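Local coordinates for glycosyl hydrolases family 31 family protein (Aspergillus niger, PDB 6DRU) that hydrolyses xyloglucan oligosaccharides, releasing alpha-xylose from their non-reducing terminal glucose, at residues T8-Q13 and T66-T71; F16-I21 and R32-R37; F135-S140 and T214-V219. All coordinates share one frame; numbering follows the deposited sequence.

Contact 1 (T8-Q13 and T66-T71); sequences TGLRIQ and TATTGT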
loop_
_atom_site.group_PDB
_atom_site.type_symbol
_atom_site.label_atom_id
_atom_site.label_comp_id
_atom_site.label_asym_id
_atom_site.label_seq_id
_atom_site.Cartn_x
_atom_site.Cartn_y
_atom_site.Cartn_z
ATOM N N THR A 8 29.081 19.008 -20.743
ATOM C CA THR A 8 27.659 18.897 -21.043
ATOM C C THR A 8 26.855 18.327 -19.883
ATOM O O THR A 8 25.621 18.351 -19.936
ATOM C CB THR A 8 27.445 18.031 -22.284
ATOM O OG1 THR A 8 27.857 16.686 -22.007
ATOM C CG2 THR A 8 28.259 18.569 -23.446
ATOM N N GLY A 9 27.515 17.824 -18.852
ATOM C CA GLY A 9 26.826 17.266 -17.708
ATOM C C GLY A 9 27.689 16.264 -16.984
ATOM O O GLY A 9 28.688 15.762 -17.501
ATOM N N LEU A 10 27.287 15.969 -15.750
ATOM C CA LEU A 10 27.981 15.007 -14.906
ATOM C C LEU A 10 26.975 13.974 -14.429
ATOM O O LEU A 10 25.906 14.329 -13.924
ATOM C CB LEU A 10 28.656 15.703 -13.717
ATOM C CG LEU A 10 29.250 14.824 -12.617
ATOM C CD1 LEU A 10 30.541 14.184 -13.089
ATOM C CD2 LEU A 10 29.491 15.647 -11.361
ATOM N N ARG A 11 27.313 12.699 -14.593
ATOM C CA ARG A 11 26.453 11.598 -14.184
ATOM C C ARG A 11 27.145 10.837 -13.064
ATOM O O ARG A 11 28.209 10.245 -13.277
ATOM C CB ARG A 11 26.141 10.671 -15.359
ATOM C CG ARG A 11 25.530 9.348 -14.933
ATOM C CD ARG A 11 25.404 8.374 -16.089
ATOM N NE ARG A 11 24.662 7.179 -15.698
ATOM C CZ ARG A 11 23.470 6.843 -16.184
ATOM N NH1 ARG A 11 22.881 7.606 -17.095
ATOM N NH2 ARG A 11 22.870 5.736 -15.763
ATOM N N ILE A 12 26.538 10.850 -11.882
ATOM C CA ILE A 12 27.111 10.239 -10.689
ATOM C C ILE A 12 26.380 8.936 -10.410
ATOM O O ILE A 12 25.143 8.894 -10.415
ATOM C CB ILE A 12 27.021 11.186 -9.479
ATOM C CG1 ILE A 12 27.730 12.506 -9.777
ATOM C CG2 ILE A 12 27.613 10.530 -8.242
ATOM C CD1 ILE A 12 27.557 13.542 -8.693
ATOM N N GLN A 13 27.140 7.870 -10.174
ATOM C CA GLN A 13 26.586 6.582 -9.768
ATOM C C GLN A 13 26.861 6.417 -8.277
ATOM O O GLN A 13 27.949 5.998 -7.876
ATOM C CB GLN A 13 27.193 5.446 -10.585
ATOM C CG GLN A 13 26.488 4.112 -10.406
ATOM C CD GLN A 13 25.036 4.162 -10.841
ATOM O OE1 GLN A 13 24.721 4.622 -11.940
ATOM N NE2 GLN A 13 24.142 3.694 -9.978
ATOM N N THR A 66 30.915 13.520 -18.230
ATOM C CA THR A 66 31.731 12.831 -17.244
ATOM C C THR A 66 30.860 11.897 -16.421
ATOM O O THR A 66 29.751 12.259 -16.018
ATOM C CB THR A 66 32.442 13.834 -16.319
ATOM O OG1 THR A 66 33.121 14.817 -17.110
ATOM C CG2 THR A 66 33.448 13.126 -15.423
ATOM N N ALA A 67 31.370 10.693 -16.177
ATOM C CA ALA A 67 30.705 9.700 -15.345
ATOM C C ALA A 67 31.629 9.320 -14.199
ATOM O O ALA A 67 32.821 9.073 -14.413
ATOM C CB ALA A 67 30.322 8.461 -16.156
ATOM N N THR A 68 31.081 9.283 -12.988
ATOM C CA THR A 68 31.858 8.946 -11.807
ATOM C C THR A 68 30.951 8.254 -10.801
ATOM O O THR A 68 29.722 8.307 -10.902
ATOM C CB THR A 68 32.504 10.188 -11.179
ATOM O OG1 THR A 68 33.124 9.836 -9.935
ATOM C CG2 THR A 68 31.460 11.269 -10.936
ATOM N N THR A 69 31.574 7.590 -9.831
ATOM C CA THR A 69 30.858 7.017 -8.702
ATOM C C THR A 69 30.848 7.945 -7.496
ATOM O O THR A 69 30.411 7.538 -6.416
ATOM C CB THR A 69 31.458 5.664 -8.316
ATOM O OG1 THR A 69 32.882 5.777 -8.209
ATOM C CG2 THR A 69 31.116 4.617 -9.359
ATOM N N GLY A 70 31.316 9.181 -7.657
ATOM C CA GLY A 70 31.306 10.143 -6.571
ATOM C C GLY A 70 32.320 9.881 -5.483
ATOM O O GLY A 70 32.092 10.262 -4.330
ATOM N N THR A 71 33.438 9.235 -5.815
ATOM C CA THR A 71 34.474 8.975 -4.821
ATOM C C THR A 71 35.313 10.214 -4.537
ATOM O O THR A 71 35.848 10.353 -3.430
ATOM C CB THR A 71 35.375 7.825 -5.277
ATOM O OG1 THR A 71 35.974 8.153 -6.537
ATOM C CG2 THR A 71 34.568 6.546 -5.423
#
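Leu10 and Thr68 meet on the packed face of a short parallel strand pair. Leu10 CG is anti to the backbone N (chi1 171°), and chi2 of 74° then carries CD1 over to the partner strand. There CD1 sits 3.7 Å from Thr68 CG2 and 3.8 Å from Thr66 CB. Ile12 lies side by side with Thr68, with Ile12 CG1 4.1 Å from Thr68 CG2. The hydroxyl of Thr68 has a different task. Its OG1 accepts from Gly70 N at 3.0 Å, an ST turn that closes the end of the strand. This turn brings Gly70 N to 4.0 Å from Ile12 CG2.

Four backbone bonds join the strands in the parallel pattern. Arg11 uses both its groups: N donates to Thr66 O at 2.9 Å, and O accepts from Thr68 N at 3.0 Å. Gly9 O and Gln13 N supply the outer two.

The opposite face, with Arg11 and Ala67, is looser. Ala67 is exposed, and the Arg11 chain runs extended away from the partner. Gln13 also turns off, bonding Thr18 OG1 and Gly15 O. Beyond the strand, Thr69 O bonds Tyr414 OH of the third subunit.

Strand 66-68 is an edge strand of its sheet within the chain, and 17-23 flanks 10-14 on the other side. Arg74 of strand 74-78 and Thr85 of strand 81-85 cover the Leu10 and Ile12 face.

Contact 2 (F16-I21 and R32-R37); sequences FETILI and RAWPFR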
loop_
_atom_site.group_PDB
_atom_site.type_symbol
_atom_site.label_atom_id
_atom_site.label_comp_id
_atom_site.label_asym_id
_atom_site.label_seq_id
_atom_site.Cartn_x
_atom_site.Cartn_y
_atom_site.Cartn_z
ATOM N N PHE A 16 22.810 2.627 -5.786
ATOM C CA PHE A 16 21.768 2.324 -6.757
ATOM C C PHE A 16 21.113 3.565 -7.350
ATOM O O PHE A 16 20.314 3.431 -8.283
ATOM C CB PHE A 16 20.694 1.432 -6.126
ATOM C CG PHE A 16 20.085 1.995 -4.872
ATOM C CD1 PHE A 16 19.082 2.947 -4.935
ATOM C CD2 PHE A 16 20.502 1.553 -3.628
ATOM C CE1 PHE A 16 18.520 3.456 -3.784
ATOM C CE2 PHE A 16 19.941 2.060 -2.473
ATOM C CZ PHE A 16 18.949 3.011 -2.552
ATOM N N GLU A 17 21.417 4.758 -6.846
ATOM C CA GLU A 17 20.812 5.980 -7.354
ATOM C C GLU A 17 21.758 6.676 -8.324
ATOM O O GLU A 17 22.975 6.710 -8.113
ATOM C CB GLU A 17 20.425 6.929 -6.212
ATOM C CG GLU A 17 21.587 7.581 -5.483
ATOM C CD GLU A 17 21.173 8.820 -4.707
ATOM O OE1 GLU A 17 20.140 9.430 -5.058
ATOM O OE2 GLU A 17 21.883 9.181 -3.745
ATOM N N THR A 18 21.191 7.209 -9.402
ATOM C CA THR A 18 21.936 7.937 -10.421
ATOM C C THR A 18 21.523 9.402 -10.384
ATOM O O THR A 18 20.327 9.708 -10.384
ATOM C CB THR A 18 21.679 7.351 -11.810
ATOM O OG1 THR A 18 21.998 5.953 -11.808
ATOM C CG2 THR A 18 22.532 8.056 -12.853
ATOM N N ILE A 19 22.505 10.299 -10.364
ATOM C CA ILE A 19 22.262 11.739 -10.348
ATOM C C ILE A 19 22.893 12.338 -11.596
ATOM O O ILE A 19 24.102 12.195 -11.818
ATOM C CB ILE A 19 22.818 12.413 -9.083
ATOM C CG1 ILE A 19 22.255 11.763 -7.815
ATOM C CG2 ILE A 19 22.503 13.899 -9.101
ATOM C CD1 ILE A 19 23.167 10.724 -7.202
ATOM N N LEU A 20 22.077 13.008 -12.408
ATOM C CA LEU A 20 22.524 13.632 -13.648
ATOM C C LEU A 20 22.378 15.143 -13.510
ATOM O O LEU A 20 21.259 15.666 -13.508
ATOM C CB LEU A 20 21.726 13.107 -14.840
ATOM C CG LEU A 20 21.998 13.771 -16.190
ATOM C CD1 LEU A 20 23.436 13.538 -16.618
ATOM C CD2 LEU A 20 21.030 13.261 -17.247
ATOM N N ILE A 21 23.506 15.839 -13.392
ATOM C CA ILE A 21 23.538 17.291 -13.266
ATOM C C ILE A 21 24.037 17.864 -14.586
ATOM O O ILE A 21 25.122 17.502 -15.056
ATOM C CB ILE A 21 24.433 17.740 -12.102
ATOM C CG1 ILE A 21 24.122 16.929 -10.844
ATOM C CG2 ILE A 21 24.249 19.226 -11.834
ATOM C CD1 ILE A 21 25.347 16.302 -10.215
ATOM N N ARG A 32 18.688 15.773 -11.998
ATOM C CA ARG A 32 17.738 14.671 -12.048
ATOM C C ARG A 32 18.335 13.462 -11.343
ATOM O O ARG A 32 19.522 13.165 -11.503
ATOM C CB ARG A 32 17.360 14.323 -13.494
ATOM C CG ARG A 32 16.286 15.233 -14.067
ATOM C CD ARG A 32 15.964 14.908 -15.515
ATOM N NE ARG A 32 17.049 15.284 -16.415
ATOM C CZ ARG A 32 16.968 15.234 -17.741
ATOM N NH1 ARG A 32 15.849 14.827 -18.326
ATOM N NH2 ARG A 32 18.006 15.595 -18.484
ATOM N N ALA A 33 17.509 12.773 -10.559
ATOM C CA ALA A 33 17.958 11.635 -9.773
ATOM C C ALA A 33 16.881 10.561 -9.758
ATOM O O ALA A 33 15.687 10.872 -9.724
ATOM C CB ALA A 33 18.306 12.050 -8.336
ATOM N N TRP A 34 17.311 9.296 -9.778
ATOM C CA TRP A 34 16.391 8.169 -9.766
ATOM C C TRP A 34 17.061 6.946 -9.159
ATOM O O TRP A 34 18.256 6.720 -9.401
ATOM C CB TRP A 34 15.893 7.833 -11.176
ATOM C CG TRP A 34 16.976 7.428 -12.140
ATOM C CD1 TRP A 34 17.453 6.168 -12.354
ATOM C CD2 TRP A 34 17.702 8.287 -13.028
ATOM N NE1 TRP A 34 18.435 6.189 -13.315
ATOM C CE2 TRP A 34 18.607 7.478 -13.744
ATOM C CE3 TRP A 34 17.678 9.661 -13.284
ATOM C CZ2 TRP A 34 19.476 7.997 -14.700
ATOM C CZ3 TRP A 34 18.545 10.175 -14.233
ATOM C CH2 TRP A 34 19.431 9.344 -14.929
ATOM N N PRO A 35 16.337 6.157 -8.358
ATOM C CA PRO A 35 16.902 4.902 -7.843
ATOM C C PRO A 35 16.543 3.683 -8.684
ATOM O O PRO A 35 15.383 3.499 -9.070
ATOM C CB PRO A 35 16.294 4.807 -6.439
ATOM C CG PRO A 35 14.961 5.473 -6.579
ATOM C CD PRO A 35 15.099 6.534 -7.652
ATOM N N PHE A 36 17.549 2.852 -8.975
ATOM C CA PHE A 36 17.396 1.563 -9.649
ATOM C C PHE A 36 16.931 1.671 -11.099
ATOM O O PHE A 36 17.703 1.372 -12.016
ATOM C CB PHE A 36 16.444 0.654 -8.864
ATOM C CG PHE A 36 17.030 0.124 -7.582
ATOM C CD1 PHE A 36 17.925 -0.934 -7.603
ATOM C CD2 PHE A 36 16.681 0.676 -6.360
ATOM C CE1 PHE A 36 18.467 -1.428 -6.431
ATOM C CE2 PHE A 36 17.217 0.184 -5.181
ATOM C CZ PHE A 36 18.112 -0.869 -5.218
ATOM N N ARG A 37 15.678 2.092 -11.332
ATOM C CA ARG A 37 15.176 2.003 -12.702
ATOM C C ARG A 37 15.355 3.323 -13.429
ATOM O O ARG A 37 15.021 4.382 -12.875
ATOM C CB ARG A 37 13.698 1.604 -12.737
ATOM C CG ARG A 37 13.310 0.405 -11.882
ATOM C CD ARG A 37 13.099 0.769 -10.422
ATOM N NE ARG A 37 12.966 -0.420 -9.591
ATOM C CZ ARG A 37 12.940 -0.401 -8.264
ATOM N NH1 ARG A 37 13.039 0.752 -7.616
ATOM N NH2 ARG A 37 12.812 -1.534 -7.588
HETATM O O HOH W 1 19.062 16.839 -15.440
#
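Phe16 and Phe36 form an offset stack at the open end of a beta hairpin. Their planes lie at 8° and the centroids 4.4 Å apart. The overlap is partial: Phe16 CB, not its ring centre, sits over the middle of the Phe36 ring, 3.6 Å from the centroid. Phe36 CE2 in turn lies over the rim of the Phe16 ring. Pro35 CB comes in at the edge of that ring, 3.7 Å from Phe16 CD1. Phe420 of the third subunit meets Phe16 edge-to-face.

A second contact over a ring face lies on the side of Thr18 and Trp34. Trp34 CG stands between its backbone N and carbonyl carbon (chi1 61°), and the indole runs alongside Thr18. Thr18 CB makes a CH-pi contact 4.0 Å from the centroid of the five-membered ring. Thr18 CG2 reaches Trp34 CZ2 at 3.6 Å.

The strands pair antiparallel. Thr18 with Trp34 and Leu20 with Arg32 are hydrogen-bonded pairs, each joined both ways. Phe36 N adds a bond to Phe16 O at 2.9 Å. Arg32 NE donates to a water, 2.7 Å away, that may also bond Leu20 O.

Charged ends find partners beyond the hairpin. Glu17 forms a salt bridge with Arg124 and bonds His14 and Tyr126. Arg32 NH2 bonds Gln22 OE1 and Gly61 O. The chemistry is therefore divided: the main chain sets the register, aromatic faces pack at the open end and along the Thr18 side, and the buried Glu17 carboxylate is probably stabilised as an anion by Arg124.

Contact 3 (F135-S140 and T214-V219); sequences FSAEFS and TLVDYV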
loop_
_atom_site.group_PDB
_atom_site.type_symbol
_atom_site.label_atom_id
_atom_site.label_comp_id
_atom_site.label_asym_id
_atom_site.label_seq_id
_atom_site.Cartn_x
_atom_site.Cartn_y
_atom_site.Cartn_z
ATOM N N PHE A 135 8.012 5.278 -6.311
ATOM C CA PHE A 135 8.526 5.644 -5.001
ATOM C C PHE A 135 8.078 7.050 -4.631
ATOM O O PHE A 135 7.730 7.865 -5.489
ATOM C CB PHE A 135 10.060 5.570 -4.959
ATOM C CG PHE A 135 10.736 6.450 -5.977
ATOM C CD1 PHE A 135 10.993 5.981 -7.257
ATOM C CD2 PHE A 135 11.105 7.748 -5.657
ATOM C CE1 PHE A 135 11.608 6.788 -8.198
ATOM C CE2 PHE A 135 11.719 8.559 -6.594
ATOM C CZ PHE A 135 11.970 8.078 -7.866
ATOM N N SER A 136 8.095 7.317 -3.330
ATOM C CA SER A 136 7.954 8.660 -2.795
ATOM C C SER A 136 9.340 9.236 -2.531
ATOM O O SER A 136 10.276 8.512 -2.178
ATOM C CB SER A 136 7.118 8.659 -1.514
ATOM O OG SER A 136 7.936 8.524 -0.366
ATOM N N ALA A 137 9.472 10.547 -2.715
ATOM C CA ALA A 137 10.767 11.207 -2.639
ATOM C C ALA A 137 10.700 12.382 -1.679
ATOM O O ALA A 137 9.703 13.107 -1.638
ATOM C CB ALA A 137 11.226 11.692 -4.017
ATOM N N GLU A 138 11.769 12.558 -0.905
ATOM C CA GLU A 138 11.920 13.687 0.005
ATOM C C GLU A 138 13.324 14.246 -0.177
ATOM O O GLU A 138 14.303 13.611 0.230
ATOM C CB GLU A 138 11.681 13.260 1.455
ATOM C CG GLU A 138 10.241 12.864 1.748
ATOM C CD GLU A 138 10.076 12.207 3.105
ATOM O OE1 GLU A 138 9.816 10.983 3.154
ATOM O OE2 GLU A 138 10.210 12.912 4.124
ATOM N N PHE A 139 13.424 15.424 -0.783
ATOM C CA PHE A 139 14.701 16.072 -1.049
ATOM C C PHE A 139 14.844 17.297 -0.158
ATOM O O PHE A 139 13.949 18.147 -0.113
ATOM C CB PHE A 139 14.824 16.457 -2.525
ATOM C CG PHE A 139 15.357 15.351 -3.394
ATOM C CD1 PHE A 139 14.860 14.062 -3.284
ATOM C CD2 PHE A 139 16.356 15.603 -4.321
ATOM C CE1 PHE A 139 15.352 13.043 -4.081
ATOM C CE2 PHE A 139 16.849 14.588 -5.122
ATOM C CZ PHE A 139 16.347 13.306 -5.001
ATOM N N SER A 140 15.968 17.382 0.550
ATOM C CA SER A 140 16.200 18.412 1.552
ATOM C C SER A 140 17.392 19.277 1.168
ATOM O O SER A 140 18.438 18.767 0.752
ATOM C CB SER A 140 16.432 17.786 2.928
ATOM O OG SER A 140 15.317 17.005 3.322
ATOM N N THR A 214 8.570 8.464 -10.580
ATOM C CA THR A 214 9.642 7.608 -11.063
ATOM C C THR A 214 10.933 8.373 -11.300
ATOM O O THR A 214 11.918 7.774 -11.747
ATOM C CB THR A 214 9.224 6.896 -12.357
ATOM O OG1 THR A 214 9.116 7.852 -13.420
ATOM C CG2 THR A 214 7.885 6.193 -12.170
ATOM N N LEU A 215 10.960 9.675 -11.007
ATOM C CA LEU A 215 12.105 10.526 -11.303
ATOM C C LEU A 215 11.973 11.873 -10.604
ATOM O O LEU A 215 10.919 12.512 -10.674
ATOM C CB LEU A 215 12.242 10.733 -12.813
ATOM C CG LEU A 215 13.249 11.794 -13.260
ATOM C CD1 LEU A 215 14.658 11.398 -12.856
ATOM C CD2 LEU A 215 13.160 12.030 -14.759
ATOM N N VAL A 216 13.037 12.314 -9.934
ATOM C CA VAL A 216 13.094 13.629 -9.307
ATOM C C VAL A 216 13.808 14.580 -10.257
ATOM O O VAL A 216 14.796 14.205 -10.901
ATOM C CB VAL A 216 13.802 13.564 -7.940
ATOM C CG1 VAL A 216 13.791 14.924 -7.267
ATOM C CG2 VAL A 216 13.135 12.531 -7.051
ATOM N N ASP A 217 13.312 15.814 -10.346
ATOM C CA ASP A 217 13.810 16.769 -11.332
ATOM C C ASP A 217 13.640 18.179 -10.787
ATOM O O ASP A 217 12.521 18.586 -10.461
ATOM C CB ASP A 217 13.063 16.604 -12.662
ATOM C CG ASP A 217 13.632 17.467 -13.775
ATOM O OD1 ASP A 217 14.681 18.112 -13.568
ATOM O OD2 ASP A 217 13.029 17.490 -14.870
ATOM N N TYR A 218 14.743 18.922 -10.688
ATOM C CA TYR A 218 14.670 20.318 -10.284
ATOM C C TYR A 218 15.742 21.120 -11.009
ATOM O O TYR A 218 16.718 20.570 -11.526
ATOM C CB TYR A 218 14.798 20.484 -8.761
ATOM C CG TYR A 218 16.132 20.087 -8.158
ATOM C CD1 TYR A 218 17.192 20.986 -8.109
ATOM C CD2 TYR A 218 16.318 18.830 -7.600
ATOM C CE1 TYR A 218 18.405 20.636 -7.546
ATOM C CE2 TYR A 218 17.529 18.470 -7.031
ATOM C CZ TYR A 218 18.567 19.378 -7.006
ATOM O OH TYR A 218 19.773 19.026 -6.445
ATOM N N VAL A 219 15.537 22.438 -11.043
ATOM C CA VAL A 219 16.434 23.379 -11.702
ATOM C C VAL A 219 16.714 24.525 -10.740
ATOM O O VAL A 219 15.797 25.034 -10.087
ATOM C CB VAL A 219 15.836 23.920 -13.021
ATOM C CG1 VAL A 219 16.790 24.902 -13.680
ATOM C CG2 VAL A 219 15.510 22.781 -13.972
#
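Val216 and Phe139 reach toward each other tip to tip between the two sheets of a beta sandwich, the form of the N-terminal domain in family 31 glycosidases. The strand axes are 9.6 Å apart and cross at -31°, as in face-to-face packing of aligned sheets. The strands are too far apart to pair. Side chains make most of the contact, and at one end a ring meets main chain.

The first shell centres on Val216. Its CG1 is anti to the backbone N (chi1 -177°) and lies over the centre of the Phe139 ring, 3.7 Å from the centroid. CG2, beside the backbone N, lies 3.7 Å from Ala137 CB and 3.7 Å from Phe139 CE1, and it also approaches the edge of the Phe135 ring. The small Ala137 side chain thus sits between two phenyl groups along its strand, and one methyl of Val216 touches all three residues.

The flanks come next. Phe139 and Tyr218 cross at about a right angle, with Phe139 CD2 4.1 Å from Tyr218 CE2. Tyr218 is also set by ring contacts with Phe189 and, edge-to-face, Phe141, while Tyr126 of strand 124-127 meets Phe135 edge-to-face.

Further out, salt bridges tie each strand to a neighbour in its own sheet, Glu138 to Arg207 and Asp217 to Arg30. Residues 214-215 precede strand 216-222 and are loop. There the Phe135 ring lies against main chain, with CE1 3.5 Å from Thr214 C and CZ 3.7 Å from Leu215 N.

The three contacts run side by side through the N-terminal beta sandwich. Contacts 1 and 2 lie within one mixed sheet, in the strand order 66-68, 10-14, 17-23, 28-35. Their centres are about 11 Å apart, and strands 10-14 and 17-23 are hydrogen-bonded neighbours. The next strand, 216-222, belongs to contact 3, which joins this sheet to the one holding 135-142. Contacts 2 and 3 touch, with centres about 10 Å apart; those of contacts 1 and 3 are about 18 Å apart. Along the chain, both segments of contact 2 fall between those of contact 1. Contact 3 follows later. The sheet therefore combines strands from the first residues with strands from about 150 to 220. Contacts 1 and 2 also touch the third subunit.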